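Local coordinates for protein Endonuclease/exonuclease/phosphatase (PDB 4RUW) that belongs to the endonuclease/exonuclease/phosphatase family, joining a DNase I-like domain to an Ig-like domain and carrying a bound zinc ion, its precise function being unestablished, at residues H197-T203 with V231-N237; T301-D305 with G359-L363. Residues are numbered along the deposited sequence.

Contact 1 of 2, residues H197-T203 with V231-N237; sequences HATHLST and VLAGDLN
The H200 imidazole, extended with chi1 t, lies over D235: D235 CB sits 4.1 Å from the ring centroid and 29° off its normal, a CH-pi contact. One water lies 2.9 Å from H200 NE2 and accepts a hydrogen bond from N237 ND2 at 3.0 Å. Strands 197-200 and 231-233 run parallel, their axes coming within 4.9 Å at 20° between N-to-C directions, with H197 opposite L232 and A198 opposite A233. Hydrogen bonds zigzag between them: H197 N to V231 O (2.9 Å), A233 N to H197 O (2.9 Å), T199 N to A233 O (3.1 Å). G234 then turns a corner; its phi/psi of 147/-172 suits glycine, and a CB would clash with T199 O. Past it D235 N, hydrogen-bonded to N95 OD1, reaches T199 O only weakly (3.5 Å), but L201 N to D235 O (3.0 Å) is good again. N237 takes phi/psi 62/23, a left-handed conformation that asparagine tolerates well, and N237 ND2 donates to L201 O (2.9 Å), linking the loops after the strands. L236 CD2 meets L201 CG at 4.1 Å and the T199 CG2 methyl at 3.8 Å, while T199 OG1 hydrogen-bonds S180 O. H197 CB meets L232 CD1 at 3.8 Å; H197 ND1 hydrogen-bonds T183 OG1, and D235 OD2 N62 ND2. Small A198 and A233 let V93 of strand 91-98, in the facing sheet, pack on both. Helix 207-222 connects the pair as a beta-alpha-beta unit, strand 179-188 flanking 192-200 and strand 296-300 flanking 230-233.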
ATOM      1  N   HIS A 197      -8.348  -1.106   5.636  1.00 12.11           N
ATOM      2  CA  HIS A 197      -7.410  -1.983   6.316  1.00 12.25           C
ATOM      3  C   HIS A 197      -6.119  -1.213   6.549  1.00 12.12           C
ATOM      4  O   HIS A 197      -5.509  -0.713   5.599  1.00 13.90           O
ATOM      5  CB  HIS A 197      -7.106  -3.211   5.457  1.00 12.43           C
ATOM      6  CG  HIS A 197      -8.307  -4.017   5.082  1.00 12.61           C
ATOM      7  ND1 HIS A 197      -8.916  -4.910   5.950  1.00 14.06           N
ATOM      8  CD2 HIS A 197      -9.008  -4.091   3.926  1.00 13.72           C
ATOM      9  CE1 HIS A 197      -9.931  -5.487   5.340  1.00 13.94           C
ATOM     10  NE2 HIS A 197     -10.006  -5.013   4.104  1.00 13.92           N
ATOM     11  N   ALA A 198      -5.706  -1.125   7.812  1.00 11.43           N
ATOM     12  CA  ALA A 198      -4.536  -0.353   8.235  1.00 11.24           C
ATOM     13  C   ALA A 198      -3.528  -1.287   8.876  1.00 10.97           C
ATOM     14  O   ALA A 198      -3.877  -2.027   9.802  1.00 12.04           O
ATOM     15  CB  ALA A 198      -4.961   0.693   9.247  1.00 12.97           C
ATOM     16  N   THR A 199      -2.278  -1.268   8.425  1.00 11.15           N
ATOM     17  CA  THR A 199      -1.294  -2.119   9.065  1.00 11.33           C
ATOM     18  C   THR A 199       0.116  -1.555   8.945  1.00 10.76           C
ATOM     19  O   THR A 199       0.337  -0.471   8.379  1.00 11.26           O
ATOM     20  CB  THR A 199      -1.384  -3.584   8.547  1.00 13.00           C
ATOM     21  OG1 THR A 199      -0.678  -4.462   9.437  1.00 13.32           O
ATOM     22  CG2 THR A 199      -0.803  -3.713   7.157  1.00 14.11           C
ATOM     23  N   HIS A 200       1.058  -2.311   9.499  1.00 11.51           N
ATOM     24  CA  HIS A 200       2.463  -1.943   9.593  1.00 11.14           C
ATOM     25  C   HIS A 200       3.167  -3.285   9.826  1.00 10.96           C
ATOM     26  O   HIS A 200       2.900  -3.971  10.818  1.00 11.84           O
ATOM     27  CB  HIS A 200       2.650  -0.965  10.766  1.00 11.48           C
ATOM     28  CG  HIS A 200       4.047  -0.464  10.961  1.00 11.99           C
ATOM     29  ND1 HIS A 200       4.356   0.436  11.953  1.00 13.59           N
ATOM     30  CD2 HIS A 200       5.206  -0.727  10.311  1.00 12.73           C
ATOM     31  CE1 HIS A 200       5.649   0.706  11.912  1.00 13.27           C
ATOM     32  NE2 HIS A 200       6.189   0.008  10.933  1.00 13.52           N
ATOM     33  N   LEU A 201       4.002  -3.706   8.879  1.00 11.21           N
ATOM     34  CA  LEU A 201       4.646  -5.016   8.973  1.00 11.30           C
ATOM     35  C   LEU A 201       6.037  -4.921   9.593  1.00 11.03           C
ATOM     36  O   LEU A 201       6.583  -3.820   9.721  1.00 12.24           O
ATOM     37  CB  LEU A 201       4.745  -5.665   7.589  1.00 11.97           C
ATOM     38  CG  LEU A 201       3.438  -5.787   6.807  1.00 12.92           C
ATOM     39  CD1 LEU A 201       3.687  -6.537   5.525  1.00 15.00           C
ATOM     40  CD2 LEU A 201       2.326  -6.434   7.629  1.00 13.63           C
ATOM     41  N   SER A 202       6.625  -6.062   9.938  1.00 12.02           N
ATOM     42  CA  SER A 202       7.989  -6.065  10.446  1.00 12.11           C
ATOM     43  C   SER A 202       8.962  -5.459   9.444  1.00 12.54           C
ATOM     44  O   SER A 202       8.719  -5.460   8.241  1.00 13.21           O
ATOM     45  CB  SER A 202       8.446  -7.488  10.739  1.00 13.79           C
ATOM     46  OG  SER A 202       7.744  -8.057  11.821  1.00 14.08           O
ATOM     47  N   THR A 203      10.076  -4.961   9.957  1.00 13.68           N
ATOM     48  CA  THR A 203      11.178  -4.513   9.117  1.00 15.03           C
ATOM     49  C   THR A 203      11.918  -5.721   8.558  1.00 15.33           C
ATOM     50  O   THR A 203      11.934  -6.780   9.179  1.00 17.85           O
ATOM     51  CB  THR A 203      12.176  -3.678   9.923  1.00 16.86           C
ATOM     52  OG1 THR A 203      12.764  -4.498  10.942  1.00 20.61           O
ATOM     53  CG2 THR A 203      11.480  -2.482  10.550  1.00 18.94           C
ATOM     54  N   VAL A 231      -9.590  -0.439   0.774  1.00 11.77           N
ATOM     55  CA  VAL A 231      -8.210  -0.004   0.651  1.00 11.75           C
ATOM     56  C   VAL A 231      -7.371  -0.691   1.718  1.00 12.21           C
ATOM     57  O   VAL A 231      -7.873  -1.028   2.791  1.00 13.45           O
ATOM     58  CB  VAL A 231      -8.053   1.535   0.738  1.00 13.65           C
ATOM     59  CG1 VAL A 231      -8.767   2.204  -0.421  1.00 14.79           C
ATOM     60  CG2 VAL A 231      -8.554   2.074   2.065  1.00 15.52           C
ATOM     61  N   LEU A 232      -6.103  -0.919   1.396  1.00 11.82           N
ATOM     62  CA  LEU A 232      -5.123  -1.468   2.326  1.00 11.56           C
ATOM     63  C   LEU A 232      -3.981  -0.477   2.352  1.00 11.21           C
ATOM     64  O   LEU A 232      -3.397  -0.172   1.315  1.00 12.07           O
ATOM     65  CB  LEU A 232      -4.638  -2.841   1.856  1.00 13.11           C
ATOM     66  CG  LEU A 232      -3.392  -3.392   2.555  1.00 13.11           C
ATOM     67  CD1 LEU A 232      -3.620  -3.580   4.052  1.00 13.52           C
ATOM     68  CD2 LEU A 232      -2.942  -4.691   1.906  1.00 14.96           C
ATOM     69  N   ALA A 233      -3.670   0.037   3.532  1.00 11.27           N
ATOM     70  CA  ALA A 233      -2.687   1.091   3.622  1.00 11.66           C
ATOM     71  C   ALA A 233      -1.785   0.908   4.818  1.00 11.25           C
ATOM     72  O   ALA A 233      -2.195   0.405   5.860  1.00 12.11           O
ATOM     73  CB  ALA A 233      -3.362   2.457   3.675  1.00 14.36           C
ATOM     74  N   GLY A 234      -0.550   1.364   4.660  1.00 11.33           N
ATOM     75  CA  GLY A 234       0.379   1.458   5.761  1.00 11.69           C
ATOM     76  C   GLY A 234       1.808   1.228   5.352  1.00 11.27           C
ATOM     77  O   GLY A 234       2.142   1.124   4.165  1.00 11.77           O
ATOM     78  N   ASP A 235       2.656   1.150   6.364  1.00 11.93           N
ATOM     79  CA  ASP A 235       4.075   0.918   6.194  1.00 11.54           C
ATOM     80  C   ASP A 235       4.288  -0.590   6.093  1.00 11.56           C
ATOM     81  O   ASP A 235       4.373  -1.295   7.100  1.00 12.55           O
ATOM     82  CB  ASP A 235       4.798   1.505   7.408  1.00 12.65           C
ATOM     83  CG  ASP A 235       6.306   1.359   7.343  1.00 12.53           C
ATOM     84  OD1 ASP A 235       6.834   0.709   6.412  1.00 13.67           O
ATOM     85  OD2 ASP A 235       6.972   1.905   8.262  1.00 13.73           O
ATOM     86  N   LEU A 236       4.346  -1.086   4.863  1.00 12.15           N
ATOM     87  CA  LEU A 236       4.533  -2.513   4.658  1.00 12.06           C
ATOM     88  C   LEU A 236       5.992  -2.926   4.798  1.00 11.90           C
ATOM     89  O   LEU A 236       6.294  -4.116   4.863  1.00 12.86           O
ATOM     90  CB  LEU A 236       3.974  -2.956   3.309  1.00 13.61           C
ATOM     91  CG  LEU A 236       2.489  -2.651   3.093  1.00 15.16           C
ATOM     92  CD1 LEU A 236       2.023  -3.225   1.771  1.00 16.88           C
ATOM     93  CD2 LEU A 236       1.628  -3.159   4.255  1.00 17.24           C
ATOM     94  N   ASN A 237       6.894  -1.941   4.835  1.00 12.02           N
ATOM     95  CA  ASN A 237       8.309  -2.219   5.084  1.00 12.38           C
ATOM     96  C   ASN A 237       8.960  -3.105   4.024  1.00 11.99           C
ATOM     97  O   ASN A 237       9.966  -3.769   4.289  1.00 13.19           O
ATOM     98  CB  ASN A 237       8.517  -2.819   6.483  1.00 13.54           C
ATOM     99  CG  ASN A 237       8.960  -1.793   7.497  1.00 13.29           C
ATOM    100  OD1 ASN A 237       9.793  -0.932   7.202  1.00 14.90           O
ATOM    101  ND2 ASN A 237       8.419  -1.881   8.709  1.00 13.49           N
TER
HETATM  102  O   HOH W   1       9.067   0.053  10.950  1.00 20.14           O

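Contact 2 of 2, residues T301-D305 with G359-L363; sequences TPAFD and GRLRL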
ATOM      1  N   THR A 301      -8.914  -1.921  -4.218  1.00 11.45           N
ATOM      2  CA  THR A 301      -9.592  -2.990  -4.929  1.00 11.77           C
ATOM      3  C   THR A 301     -10.082  -2.517  -6.302  1.00 11.67           C
ATOM      4  O   THR A 301     -10.042  -1.316  -6.594  1.00 12.55           O
ATOM      5  CB  THR A 301     -10.758  -3.522  -4.078  1.00 12.37           C
ATOM      6  OG1 THR A 301     -11.680  -2.461  -3.828  1.00 12.55           O
ATOM      7  CG2 THR A 301     -10.239  -4.094  -2.751  1.00 13.88           C
ATOM      8  N   PRO A 302     -10.521  -3.453  -7.167  1.00 11.94           N
ATOM      9  CA  PRO A 302     -10.738  -3.080  -8.573  1.00 12.65           C
ATOM     10  C   PRO A 302     -11.815  -2.023  -8.821  1.00 13.02           C
ATOM     11  O   PRO A 302     -11.761  -1.375  -9.866  1.00 14.20           O
ATOM     12  CB  PRO A 302     -11.116  -4.415  -9.233  1.00 13.96           C
ATOM     13  CG  PRO A 302     -10.371  -5.422  -8.411  1.00 13.68           C
ATOM     14  CD  PRO A 302     -10.513  -4.922  -7.004  1.00 13.31           C
ATOM     15  N   ALA A 303     -12.769  -1.849  -7.911  1.00 12.75           N
ATOM     16  CA  ALA A 303     -13.815  -0.845  -8.121  1.00 13.80           C
ATOM     17  C   ALA A 303     -13.263   0.582  -8.168  1.00 13.40           C
ATOM     18  O   ALA A 303     -13.918   1.480  -8.695  1.00 14.83           O
ATOM     19  CB  ALA A 303     -14.901  -0.954  -7.059  1.00 15.41           C
ATOM     20  N   PHE A 304     -12.081   0.795  -7.597  1.00 12.85           N
ATOM     21  CA  PHE A 304     -11.477   2.119  -7.587  1.00 12.53           C
ATOM     22  C   PHE A 304     -10.659   2.406  -8.838  1.00 13.22           C
ATOM     23  O   PHE A 304      -9.941   1.546  -9.343  1.00 14.83           O
ATOM     24  CB  PHE A 304     -10.567   2.287  -6.372  1.00 13.00           C
ATOM     25  CG  PHE A 304     -11.295   2.516  -5.093  1.00 12.80           C
ATOM     26  CD1 PHE A 304     -11.848   3.758  -4.808  1.00 13.13           C
ATOM     27  CD2 PHE A 304     -11.412   1.503  -4.161  1.00 13.53           C
ATOM     28  CE1 PHE A 304     -12.513   3.984  -3.630  1.00 13.52           C
ATOM     29  CE2 PHE A 304     -12.075   1.726  -2.969  1.00 14.07           C
ATOM     30  CZ  PHE A 304     -12.621   2.969  -2.706  1.00 14.18           C
ATOM     31  N   ASP A 305     -10.764   3.643  -9.315  1.00 14.26           N
ATOM     32  CA  ASP A 305      -9.802   4.204 -10.251  1.00 15.17           C
ATOM     33  C   ASP A 305      -8.877   5.119  -9.471  1.00 13.62           C
ATOM     34  O   ASP A 305      -9.266   5.687  -8.453  1.00 15.09           O
ATOM     35  CB  ASP A 305     -10.499   5.041 -11.315  1.00 19.03           C
ATOM     36  CG  ASP A 305     -11.265   4.208 -12.293  0.64 24.80           C
ATOM     37  OD1 ASP A 305     -11.097   2.973 -12.273  0.37 27.59           O
ATOM     38  OD2 ASP A 305     -12.019   4.792 -13.094  0.33 27.84           O
ATOM     39  N   GLY A 359     -19.828  -1.332 -20.144  1.00 29.94           N
ATOM     40  CA  GLY A 359     -18.905  -1.658 -21.214  1.00 26.97           C
ATOM     41  C   GLY A 359     -17.537  -1.014 -21.108  1.00 23.72           C
ATOM     42  O   GLY A 359     -16.954  -0.633 -22.121  1.00 26.57           O
ATOM     43  N   ARG A 360     -17.017  -0.892 -19.891  1.00 20.80           N
ATOM     44  CA  ARG A 360     -15.676  -0.351 -19.710  1.00 21.56           C
ATOM     45  C   ARG A 360     -14.669  -1.453 -19.404  1.00 18.69           C
ATOM     46  O   ARG A 360     -14.952  -2.382 -18.648  1.00 19.78           O
ATOM     47  CB  ARG A 360     -15.651   0.717 -18.616  1.00 25.56           C
ATOM     48  CG  ARG A 360     -14.327   1.453 -18.528  1.00 29.10           C
ATOM     49  CD  ARG A 360     -14.421   2.687 -17.642  1.00 31.54           C
ATOM     50  NE  ARG A 360     -14.716   3.902 -18.394  1.00 32.58           N
ATOM     51  CZ  ARG A 360     -14.637   5.126 -17.882  1.00 32.98           C
ATOM     52  NH1 ARG A 360     -14.919   6.187 -18.628  1.00 32.35           N
ATOM     53  NH2 ARG A 360     -14.269   5.292 -16.617  1.00 33.85           N
ATOM     54  N   LEU A 361     -13.495  -1.345 -20.014  1.00 16.17           N
ATOM     55  CA  LEU A 361     -12.410  -2.272 -19.749  1.00 15.22           C
ATOM     56  C   LEU A 361     -11.179  -1.478 -19.338  1.00 14.60           C
ATOM     57  O   LEU A 361     -10.924  -0.389 -19.863  1.00 15.37           O
ATOM     58  CB  LEU A 361     -12.095  -3.101 -20.994  1.00 16.78           C
ATOM     59  CG  LEU A 361     -13.200  -4.060 -21.432  1.00 18.71           C
ATOM     60  CD1 LEU A 361     -12.909  -4.645 -22.811  1.00 19.60           C
ATOM     61  CD2 LEU A 361     -13.373  -5.160 -20.405  1.00 21.92           C
ATOM     62  N   ARG A 362     -10.425  -2.021 -18.386  1.00 13.67           N
ATOM     63  CA  ARG A 362      -9.176  -1.421 -17.945  1.00 13.54           C
ATOM     64  C   ARG A 362      -8.115  -2.502 -17.847  1.00 12.95           C
ATOM     65  O   ARG A 362      -8.361  -3.569 -17.286  1.00 14.09           O
ATOM     66  CB  ARG A 362      -9.335  -0.736 -16.581  1.00 13.75           C
ATOM     67  CG  ARG A 362      -8.035  -0.114 -16.050  1.00 14.60           C
ATOM     68  CD  ARG A 362      -8.218   0.476 -14.663  1.00 15.29           C
ATOM     69  NE  ARG A 362      -8.568  -0.560 -13.693  1.00 14.79           N
ATOM     70  CZ  ARG A 362      -9.101  -0.325 -12.499  1.00 15.99           C
ATOM     71  NH1 ARG A 362      -9.347   0.917 -12.117  1.00 18.47           N
ATOM     72  NH2 ARG A 362      -9.400  -1.331 -11.689  1.00 16.31           N
ATOM     73  N   LEU A 363      -6.935  -2.216 -18.391  1.00 12.82           N
ATOM     74  CA  LEU A 363      -5.797  -3.113 -18.286  1.00 13.19           C
ATOM     75  C   LEU A 363      -4.635  -2.343 -17.675  1.00 14.00           C
ATOM     76  O   LEU A 363      -4.203  -1.325 -18.227  1.00 17.48           O
ATOM     77  CB  LEU A 363      -5.426  -3.621 -19.678  1.00 17.15           C
ATOM     78  CG  LEU A 363      -4.552  -4.849 -19.896  1.00 20.44           C
ATOM     79  CD1 LEU A 363      -4.942  -5.959 -18.948  1.00 20.01           C
ATOM     80  CD2 LEU A 363      -4.687  -5.323 -21.337  1.00 19.52           C
TER
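Residues T301 to F304 form a type I beta turn, closed by F304 N to T301 O at 3.1 Å, that leads into strand 304-311; P302, with phi fixed near -63°, fits its second position. In the other segment, G359 has positive phi (63/37), easy for glycine, and makes with R360 a G1 beta bulge across from strand 349-356, at the start of strand 360-367. The backbones do not meet: even the nearest CA atoms, those of D305 and R362, are 9.6 Å apart. What spans the gap is the long side chain of R362, extended through chi1 and chi2 (t, t) and bent at chi3 (p). R362 NH1 donates to F304 O at 2.9 Å and forms a salt bridge with D305 OD1 at 2.7 Å; R362 NH2 donates to P302 O at 3.0 Å and hydrogen-bonds T354 OG1. Arginine suits this place because one planar group can serve two carbonyls and a carboxylate. This is a domain interface, the Ig-like domain's sheet reaching across to the DNase I-like domain. R360 NH2 approaches D305 OD2 only to 4.2 Å, beyond salt-bridge range. The F304 side chain packs on L328 and L330 of strand 324-330.

In the fold
Contact 1 closes along the chain before contact 2 opens, and their centres are 24 Å apart. Contact 1 is buried and contact 2 lies near the surface: the centre of contact 1 is about 7 Å, and that of contact 2 about 18 Å, from the centre of the chain. They nevertheless touch: V231 CG1 packs 4.2 Å from F304 CE2, joining residues from different sheets of the DNase I-like domain. Strand 296-300, beside 230-233, runs into the 301-304 turn, and T301 OG1 hydrogen-bonds back to S230 N. The H200 side chain is about 13 Å from the zinc ion, which H98, D100, H107 and H137 hold, so contact 1 is not part of that metal site.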